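Local coordinates for protein cysteine desulfurase (Fervidobacterium islandicum, PDB 6A6E) that probably removes sulfur from L-cysteine with the help of pyridoxal-5'-phosphate, as a SufS-type cysteine desulfurase, and passes it on as a protein-bound persulfide, at residues D221-S233 with G244-L256. Residues are numbered along the deposited sequence; the frame is centred on the assembly and turned at random. Where two conformers were deposited one is given.
Sequences DVKKLDVDFLVFS and GVLYGKKALLEQL. With PLP (pyridoxal-5'-phosphate), chain E; GOL (glycerol), chain K.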
loop_
_atom_site.group_PDB
_atom_site.type_symbol
_atom_site.label_atom_id
_atom_site.label_comp_id
_atom_site.label_asym_id
_atom_site.label_seq_id
_atom_site.Cartn_x
_atom_site.Cartn_y
_atom_site.Cartn_z
ATOM N N ASP A 221 -16.004 -17.935 -6.240
ATOM C CA ASP A 221 -16.883 -18.113 -5.110
ATOM C C ASP A 221 -16.088 -18.929 -4.119
ATOM O O ASP A 221 -15.897 -20.140 -4.292
ATOM C CB ASP A 221 -18.139 -18.829 -5.547
ATOM C CG ASP A 221 -19.060 -19.178 -4.381
ATOM O OD1 ASP A 221 -18.608 -19.313 -3.206
ATOM O OD2 ASP A 221 -20.277 -19.283 -4.650
ATOM N N VAL A 222 -15.603 -18.252 -3.063
ATOM C CA VAL A 222 -14.605 -18.872 -2.171
ATOM C C VAL A 222 -15.180 -20.057 -1.384
ATOM O O VAL A 222 -14.423 -20.924 -0.911
ATOM C CB VAL A 222 -13.958 -17.819 -1.206
ATOM C CG1 VAL A 222 -13.127 -16.820 -2.025
ATOM C CG2 VAL A 222 -15.004 -17.078 -0.377
ATOM N N LYS A 223 -16.487 -20.060 -1.194
ATOM C CA LYS A 223 -17.168 -21.154 -0.476
ATOM C C LYS A 223 -17.292 -22.414 -1.300
ATOM O O LYS A 223 -17.071 -23.502 -0.789
ATOM C CB LYS A 223 -18.560 -20.733 -0.015
ATOM C CG LYS A 223 -18.581 -19.521 0.914
ATOM C CD LYS A 223 -18.265 -19.844 2.382
ATOM C CE LYS A 223 -16.809 -20.275 2.610
ATOM N NZ LYS A 223 -16.369 -20.451 4.036
ATOM N N LYS A 224 -17.617 -22.268 -2.577
ATOM C CA LYS A 224 -17.551 -23.384 -3.511
ATOM C C LYS A 224 -16.168 -23.951 -3.689
ATOM O O LYS A 224 -15.978 -25.172 -3.717
ATOM C CB LYS A 224 -18.035 -22.953 -4.876
ATOM C CG LYS A 224 -19.510 -22.827 -4.907
ATOM C CD LYS A 224 -20.028 -22.430 -6.289
ATOM C CE LYS A 224 -21.542 -22.382 -6.175
ATOM N NZ LYS A 224 -22.062 -21.898 -7.479
ATOM N N LEU A 225 -15.182 -23.076 -3.845
ATOM C CA LEU A 225 -13.799 -23.564 -4.026
ATOM C C LEU A 225 -13.293 -24.173 -2.720
ATOM O O LEU A 225 -12.438 -25.074 -2.754
ATOM C CB LEU A 225 -12.843 -22.452 -4.486
ATOM C CG LEU A 225 -13.179 -21.795 -5.795
ATOM C CD1 LEU A 225 -12.222 -20.629 -6.030
ATOM C CD2 LEU A 225 -13.114 -22.833 -6.907
ATOM N N ASP A 226 -13.816 -23.678 -1.587
ATOM C CA ASP A 226 -13.389 -24.120 -0.246
ATOM C C ASP A 226 -11.896 -23.879 0.080
ATOM O O ASP A 226 -11.265 -24.579 0.910
ATOM C CB ASP A 226 -13.735 -25.596 -0.031
ATOM C CG ASP A 226 -13.720 -25.973 1.466
ATOM O OD1 ASP A 226 -14.056 -25.117 2.316
ATOM O OD2 ASP A 226 -13.342 -27.101 1.820
ATOM N N VAL A 227 -11.328 -22.874 -0.579
ATOM C CA VAL A 227 -9.992 -22.434 -0.252
ATOM C C VAL A 227 -9.947 -21.870 1.139
ATOM O O VAL A 227 -10.914 -21.320 1.640
ATOM C CB VAL A 227 -9.455 -21.344 -1.237
ATOM C CG1 VAL A 227 -9.339 -21.872 -2.643
ATOM C CG2 VAL A 227 -10.293 -20.096 -1.255
ATOM N N ASP A 228 -8.793 -21.985 1.779
ATOM C CA ASP A 228 -8.560 -21.340 3.060
ATOM C C ASP A 228 -8.215 -19.854 2.964
ATOM O O ASP A 228 -8.647 -19.073 3.808
ATOM C CB ASP A 228 -7.492 -22.123 3.757
ATOM C CG ASP A 228 -7.975 -23.628 4.021
ATOM O OD1 ASP A 228 -9.121 -23.803 4.446
ATOM O OD2 ASP A 228 -7.253 -24.569 3.697
ATOM N N PHE A 229 -7.411 -19.500 1.985
ATOM C CA PHE A 229 -7.011 -18.139 1.743
ATOM C C PHE A 229 -6.975 -17.935 0.245
ATOM O O PHE A 229 -6.622 -18.872 -0.503
ATOM C CB PHE A 229 -5.616 -17.820 2.330
ATOM C CG PHE A 229 -5.525 -17.978 3.806
ATOM C CD1 PHE A 229 -5.990 -16.995 4.646
ATOM C CD2 PHE A 229 -5.076 -19.174 4.343
ATOM C CE1 PHE A 229 -5.982 -17.161 5.991
ATOM C CE2 PHE A 229 -5.029 -19.331 5.713
ATOM C CZ PHE A 229 -5.489 -18.332 6.543
ATOM N N LEU A 230 -7.340 -16.710 -0.173
ATOM C CA LEU A 230 -7.155 -16.236 -1.542
ATOM C C LEU A 230 -6.626 -14.767 -1.536
ATOM O O LEU A 230 -7.096 -13.938 -0.760
ATOM C CB LEU A 230 -8.472 -16.283 -2.301
ATOM C CG LEU A 230 -8.427 -15.959 -3.802
ATOM C CD1 LEU A 230 -8.980 -17.083 -4.634
ATOM C CD2 LEU A 230 -9.236 -14.715 -4.104
ATOM N N VAL A 231 -5.730 -14.454 -2.469
ATOM C CA VAL A 231 -5.203 -13.114 -2.619
ATOM C C VAL A 231 -5.363 -12.600 -4.058
ATOM O O VAL A 231 -5.243 -13.375 -4.997
ATOM C CB VAL A 231 -3.738 -13.072 -2.206
ATOM C CG1 VAL A 231 -3.583 -13.365 -0.704
ATOM C CG2 VAL A 231 -2.863 -14.027 -3.018
ATOM N N PHE A 232 -5.557 -11.296 -4.234
ATOM C CA PHE A 232 -5.479 -10.704 -5.548
ATOM C C PHE A 232 -5.131 -9.202 -5.445
ATOM O O PHE A 232 -5.158 -8.635 -4.338
ATOM C CB PHE A 232 -6.801 -10.985 -6.344
ATOM C CG PHE A 232 -8.035 -10.212 -5.865
ATOM C CD1 PHE A 232 -8.907 -10.745 -4.922
ATOM C CD2 PHE A 232 -8.354 -8.985 -6.432
ATOM C CE1 PHE A 232 -10.033 -10.040 -4.510
ATOM C CE2 PHE A 232 -9.465 -8.296 -6.039
ATOM C CZ PHE A 232 -10.333 -8.841 -5.080
ATOM N N SER A 233 -4.879 -8.563 -6.597
ATOM C CA SER A 233 -4.452 -7.180 -6.668
ATOM C C SER A 233 -5.479 -6.363 -7.430
ATOM O O SER A 233 -5.958 -6.761 -8.533
ATOM C CB SER A 233 -3.112 -7.054 -7.406
ATOM O OG SER A 233 -2.034 -7.742 -6.769
ATOM N N GLY A 244 -4.727 -4.256 -2.458
ATOM C CA GLY A 244 -5.027 -5.678 -2.692
ATOM C C GLY A 244 -6.030 -6.175 -1.658
ATOM O O GLY A 244 -6.454 -5.426 -0.731
ATOM N N VAL A 245 -6.347 -7.454 -1.783
ATOM C CA VAL A 245 -7.287 -8.160 -0.954
ATOM C C VAL A 245 -6.727 -9.453 -0.493
ATOM O O VAL A 245 -6.082 -10.215 -1.263
ATOM C CB VAL A 245 -8.609 -8.454 -1.722
ATOM C CG1 VAL A 245 -9.537 -9.351 -0.889
ATOM C CG2 VAL A 245 -9.283 -7.150 -2.015
ATOM N N LEU A 246 -6.975 -9.735 0.776
ATOM C CA LEU A 246 -6.721 -11.092 1.319
ATOM C C LEU A 246 -8.010 -11.569 1.911
ATOM O O LEU A 246 -8.587 -10.901 2.818
ATOM C CB LEU A 246 -5.643 -11.088 2.375
ATOM C CG LEU A 246 -5.498 -12.324 3.286
ATOM C CD1 LEU A 246 -4.864 -13.396 2.514
ATOM C CD2 LEU A 246 -4.513 -11.985 4.370
ATOM N N TYR A 247 -8.441 -12.727 1.432
ATOM C CA TYR A 247 -9.618 -13.426 1.952
ATOM C C TYR A 247 -9.101 -14.529 2.791
ATOM O O TYR A 247 -8.178 -15.183 2.381
ATOM C CB TYR A 247 -10.518 -14.070 0.866
ATOM C CG TYR A 247 -11.424 -15.205 1.403
ATOM C CD1 TYR A 247 -12.593 -14.950 2.158
ATOM C CD2 TYR A 247 -11.062 -16.530 1.236
ATOM C CE1 TYR A 247 -13.338 -16.001 2.674
ATOM C CE2 TYR A 247 -11.823 -17.593 1.737
ATOM C CZ TYR A 247 -12.963 -17.301 2.439
ATOM O OH TYR A 247 -13.673 -18.351 2.920
ATOM N N GLY A 248 -9.674 -14.751 3.966
ATOM C CA GLY A 248 -9.457 -15.991 4.681
ATOM C C GLY A 248 -10.690 -16.451 5.427
ATOM O O GLY A 248 -11.487 -15.617 5.931
ATOM N N LYS A 249 -10.825 -17.776 5.554
ATOM C CA LYS A 249 -11.839 -18.372 6.435
ATOM C C LYS A 249 -11.801 -17.802 7.805
ATOM O O LYS A 249 -10.754 -17.780 8.431
ATOM C CB LYS A 249 -11.650 -19.892 6.557
ATOM C CG LYS A 249 -12.012 -20.619 5.292
ATOM C CD LYS A 249 -12.103 -22.131 5.521
ATOM C CE LYS A 249 -12.599 -22.801 4.247
ATOM N NZ LYS A 249 -12.119 -24.192 4.226
ATOM N N LYS A 250 -12.948 -17.330 8.271
ATOM C CA LYS A 250 -13.053 -16.682 9.583
ATOM C C LYS A 250 -12.414 -17.512 10.690
ATOM O O LYS A 250 -11.609 -17.029 11.502
ATOM C CB LYS A 250 -14.518 -16.483 9.861
ATOM C CG LYS A 250 -14.816 -15.880 11.205
ATOM C CD LYS A 250 -16.291 -15.597 11.328
ATOM C CE LYS A 250 -16.600 -15.007 12.697
ATOM N NZ LYS A 250 -17.025 -16.098 13.605
ATOM N N ALA A 251 -12.706 -18.815 10.718
ATOM C CA ALA A 251 -12.157 -19.699 11.775
ATOM C C ALA A 251 -10.667 -19.763 11.725
ATOM O O ALA A 251 -10.015 -19.977 12.750
ATOM C CB ALA A 251 -12.728 -21.138 11.632
ATOM N N LEU A 252 -10.074 -19.633 10.534
ATOM C CA LEU A 252 -8.614 -19.669 10.469
ATOM C C LEU A 252 -7.997 -18.307 10.837
ATOM O O LEU A 252 -6.976 -18.258 11.523
ATOM C CB LEU A 252 -8.101 -20.090 9.111
ATOM C CG LEU A 252 -8.606 -21.432 8.609
ATOM C CD1 LEU A 252 -8.215 -21.619 7.166
ATOM C CD2 LEU A 252 -8.072 -22.605 9.431
ATOM N N LEU A 253 -8.568 -17.227 10.325
ATOM C CA LEU A 253 -8.088 -15.880 10.628
ATOM C C LEU A 253 -8.111 -15.644 12.134
ATOM O O LEU A 253 -7.238 -14.968 12.660
ATOM C CB LEU A 253 -8.995 -14.840 9.986
ATOM C CG LEU A 253 -8.877 -14.634 8.473
ATOM C CD1 LEU A 253 -9.940 -13.679 8.016
ATOM C CD2 LEU A 253 -7.494 -14.161 8.054
ATOM N N GLU A 254 -9.111 -16.176 12.834
ATOM C CA GLU A 254 -9.199 -15.976 14.273
ATOM C C GLU A 254 -8.043 -16.560 15.059
ATOM O O GLU A 254 -7.840 -16.131 16.180
ATOM C CB GLU A 254 -10.505 -16.526 14.860
ATOM C CG GLU A 254 -11.701 -15.632 14.622
ATOM C CD GLU A 254 -13.041 -16.363 14.754
ATOM O OE1 GLU A 254 -13.092 -17.622 14.857
ATOM O OE2 GLU A 254 -14.079 -15.677 14.721
ATOM N N GLN A 255 -7.314 -17.509 14.499
ATOM C CA GLN A 255 -6.195 -18.141 15.175
ATOM C C GLN A 255 -4.807 -17.618 14.697
ATOM O O GLN A 255 -3.738 -18.075 15.177
ATOM C CB GLN A 255 -6.307 -19.676 14.982
ATOM C CG GLN A 255 -7.614 -20.282 15.536
ATOM C CD GLN A 255 -7.818 -19.959 17.012
ATOM O OE1 GLN A 255 -8.793 -19.337 17.398
ATOM N NE2 GLN A 255 -6.861 -20.344 17.825
ATOM N N LEU A 256 -4.803 -16.637 13.786
ATOM C CA LEU A 256 -3.542 -16.269 13.142
ATOM C C LEU A 256 -2.953 -15.110 13.874
ATOM O O LEU A 256 -3.701 -14.159 14.153
ATOM C CB LEU A 256 -3.772 -15.804 11.709
ATOM C CG LEU A 256 -3.721 -16.661 10.488
ATOM C CD1 LEU A 256 -3.714 -15.699 9.273
ATOM C CD2 LEU A 256 -2.509 -17.585 10.478
HETATM N N1 PLP E . 0.807 -13.747 -9.157
HETATM C C2 PLP E . 0.342 -13.727 -10.378
HETATM C C2A PLP E . -0.066 -14.993 -11.053
HETATM C C3 PLP E . 0.285 -12.430 -11.053
HETATM O O3 PLP E . -0.153 -12.400 -12.299
HETATM C C4 PLP E . 0.665 -11.208 -10.345
HETATM C C4A PLP E . 0.545 -9.879 -10.912
HETATM C C5 PLP E . 1.206 -11.357 -8.990
HETATM C C6 PLP E . 1.234 -12.629 -8.503
HETATM C C5A PLP E . 1.728 -10.168 -8.178
HETATM O O4P PLP E . 0.919 -9.009 -8.044
HETATM P P PLP E . 1.391 -7.571 -7.459
HETATM O O1P PLP E . 1.744 -7.731 -6.034
HETATM O O2P PLP E . 2.493 -7.201 -8.408
HETATM O O3P PLP E . 0.119 -6.797 -7.637
HETATM C C1 GOL K . -9.415 -27.042 5.525
HETATM O O1 GOL K . -10.193 -25.848 5.668
HETATM C C2 GOL K . -8.217 -27.139 6.480
HETATM O O2 GOL K . -7.376 -28.200 6.028
HETATM C C3 GOL K . -7.370 -25.871 6.521
HETATM O O3 GOL K . -6.841 -25.590 7.826
HETATM O O HOH W 1 -13.379 -20.702 1.667
#
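Val222 reaches over one face of the Tyr247 ring, its CG2 3.7 Å from the ring centroid in a CH-pi contact, while the backbone N of Lys249 lies over the opposite face and Val227 O meets the edge. CG anti to the backbone N (chi1 159°) turns the tyrosine ring to Val222 at the start of helix 222-225. Its OH donates to a water that in turn donates to Val222 O, linking the phenol to the first turn of the helix; the same water also lies very close to Val227 O in the loop that follows, an approach that is doubtfully short. Further along this side of the sheet, Val245 CB sits over a face of the Phe232 ring, 3.5 Å from CE1. The other side is packed closely too: Val231 CG1 and Leu246 CD1 press together at 3.5 Å against helix 103-116, and Phe229 passes alongside Gly248 to place its ring edge against Leu253 CD2.

These side chains project from an antiparallel hairpin, strands 229-233 and 244-248, in the mixed seven-stranded sheet of the fold-type I PLP enzymes. Tyr247 N to Leu230 O, at 2.8 Å, is its shortest cross-strand bond and almost straight (177°). At the far end, Ser233 OG donates to PLP O3P, bringing the hairpin into the cofactor's phosphate site.

The opposite end is polar and more open to solvent, with Asp226 and Lys249 partly exposed. There the extended Lys249 chain carries NZ to Asp226 OD1 at 2.9 Å, from above the carboxylate plane, and to Asp228 OD1 at 3.0 Å, nearly along the C-O axis. A glycerol, probably from crystallisation, bridges NZ and Asp228 OD1 through its O1, whereas Asp228 OD2 turns to Arg199. A methionine in place of Lys249 would probably leave Asp226 without its cationic mate and Asp228 dependent on Arg199 for charge compensation.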